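Local structure of enoyl-[acyl-carrier-protein] reductase [FMN] (Thermotoga maritima, 5GVJ) at the interface of chains A and B. The protein catalyses the reduction of enoyl-acyl-carrier-protein, probably with NADH, as a FabK-type, FMN-dependent enoyl reductase of the nitronate monooxygenase family. Numbering follows the deposited sequence. Chains: chain A/B, Enoyl-[acyl-carrier-protein] reductase [FMN].

The interface of chains A and B. Residues chain A 153, 181, 184-185; chain B 153, 178, 181-182.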
ATOM      1  N   PHE A 153       2.672   0.066  -1.298  1.00 14.53           N
ATOM      2  CA  PHE A 153       3.562  -0.196  -0.177  1.00 15.14           C
ATOM      3  C   PHE A 153       4.660  -1.164  -0.567  1.00 15.49           C
ATOM      4  O   PHE A 153       5.824  -0.986  -0.188  1.00 12.66           O
ATOM      5  CB  PHE A 153       2.760  -0.758   0.996  1.00 16.62           C
ATOM      6  CG  PHE A 153       3.362  -0.461   2.316  1.00 15.02           C
ATOM      7  CD1 PHE A 153       3.019   0.695   2.994  1.00 15.64           C
ATOM      8  CD2 PHE A 153       4.299  -1.314   2.865  1.00 17.10           C
ATOM      9  CE1 PHE A 153       3.597   0.988   4.206  1.00 16.16           C
ATOM     10  CE2 PHE A 153       4.872  -1.033   4.080  1.00 21.69           C
ATOM     11  CZ  PHE A 153       4.518   0.124   4.753  1.00 18.71           C
ATOM     12  N   ALA A 181       5.801   8.648   3.808  1.00 17.19           N
ATOM     13  CA  ALA A 181       5.782   7.196   3.678  1.00 12.99           C
ATOM     14  C   ALA A 181       6.380   6.740   2.354  1.00 13.80           C
ATOM     15  O   ALA A 181       7.166   5.790   2.321  1.00 13.50           O
ATOM     16  CB  ALA A 181       4.351   6.688   3.805  1.00 13.77           C
ATOM     17  N   ALA A 184      10.066   7.109   2.475  1.00 13.88           N
ATOM     18  CA  ALA A 184      10.639   6.048   3.295  1.00 12.56           C
ATOM     19  C   ALA A 184      10.801   4.756   2.503  1.00 14.89           C
ATOM     20  O   ALA A 184      11.789   4.036   2.675  1.00 14.13           O
ATOM     21  CB  ALA A 184       9.768   5.804   4.529  1.00 13.47           C
ATOM     22  N   LEU A 185       9.827   4.427   1.647  1.00 12.39           N
ATOM     23  CA  LEU A 185       9.942   3.224   0.833  1.00 13.37           C
ATOM     24  C   LEU A 185      10.998   3.356  -0.262  1.00 14.84           C
ATOM     25  O   LEU A 185      11.336   2.348  -0.893  1.00 18.17           O
ATOM     26  CB  LEU A 185       8.590   2.882   0.206  1.00 14.77           C
ATOM     27  CG  LEU A 185       7.442   2.574   1.169  1.00 11.96           C
ATOM     28  CD1 LEU A 185       6.104   2.480   0.444  1.00 12.50           C
ATOM     29  CD2 LEU A 185       7.740   1.287   1.933  1.00 11.08           C
TER
ATOM     30  N   PHE B 153      -1.213   1.231   2.417  1.00 14.53           N
ATOM     31  CA  PHE B 153      -0.828   2.627   2.274  1.00 15.14           C
ATOM     32  C   PHE B 153      -1.978   3.549   2.623  1.00 15.49           C
ATOM     33  O   PHE B 153      -1.786   4.577   3.285  1.00 12.66           O
ATOM     34  CB  PHE B 153      -0.364   2.888   0.841  1.00 16.62           C
ATOM     35  CG  PHE B 153       0.612   3.996   0.733  1.00 15.02           C
ATOM     36  CD1 PHE B 153       1.969   3.740   0.831  1.00 15.64           C
ATOM     37  CD2 PHE B 153       0.180   5.297   0.570  1.00 17.10           C
ATOM     38  CE1 PHE B 153       2.878   4.770   0.759  1.00 16.16           C
ATOM     39  CE2 PHE B 153       1.082   6.328   0.486  1.00 21.69           C
ATOM     40  CZ  PHE B 153       2.437   6.061   0.582  1.00 18.71           C
ATOM     41  N   GLY B 178       9.888  -0.456   5.351  1.00 15.26           N
ATOM     42  CA  GLY B 178       8.457  -0.571   5.552  1.00 17.16           C
ATOM     43  C   GLY B 178       8.032  -0.146   6.944  1.00 16.73           C
ATOM     44  O   GLY B 178       6.958   0.436   7.125  1.00 15.06           O
ATOM     45  N   ALA B 181       7.996   3.622   6.773  1.00 17.19           N
ATOM     46  CA  ALA B 181       6.830   4.020   5.994  1.00 12.99           C
ATOM     47  C   ALA B 181       5.540   3.861   6.788  1.00 13.80           C
ATOM     48  O   ALA B 181       4.684   4.748   6.766  1.00 13.50           O
ATOM     49  CB  ALA B 181       6.760   3.194   4.716  1.00 13.77           C
ATOM     50  N   ALA B 182       5.378   2.728   7.489  1.00 11.82           N
ATOM     51  CA  ALA B 182       4.180   2.526   8.299  1.00 13.23           C
ATOM     52  C   ALA B 182       4.072   3.582   9.389  1.00 12.76           C
ATOM     53  O   ALA B 182       2.989   4.127   9.636  1.00 12.71           O
ATOM     54  CB  ALA B 182       4.185   1.125   8.916  1.00 11.84           C
TER
HETATM   55  O   HOH W   1      -0.262  -0.232  -0.202  0.50 15.47           O
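A:Phe153 and B:Phe153 meet across a two-fold axis between two FabK chains of the nitronate monooxygenase-like family, which has a TIM-barrel fold. Helices 152-162 and 176-185 of both chains build this helix-on-helix patch of the dimer in the deposited assembly, which may or may not be the dimer in solution. The two phenylalanine side chains slant past each other, touching by their CD1 atoms at 3.9 Å. Each ring then points its outer end into helix 176-185 of the other chain. CG of A:Phe153 stands anti to the backbone N (chi1 -152°), which directs the ring across the interface. Its CZ reaches the backbone O of B:Gly178 at 3.4 Å and also touches CB of B:Ala181. The N of B:Ala182 lies in the ring plane, at its edge. CD2 of A:Leu185, from the same chain, sits over the rim of one ring face, 4.3 Å above the plane. The same CD2 packs on CB of B:Ala181 at 3.5 Å, while CD1 touches CE1 of B:Phe153. The small residues let the helices come near, with CA of A:Ala181 4.1 Å from CA of B:Ala181. With an alanine at A:Phe153, the ring would be gone, which would probably open a gap beside B:Gly178 and B:Ala181 and leave B:Phe153 without the ring it slants against. One water bridges the backbone N atoms of A:Phe153 and B:Phe153, 3.1 Å from each.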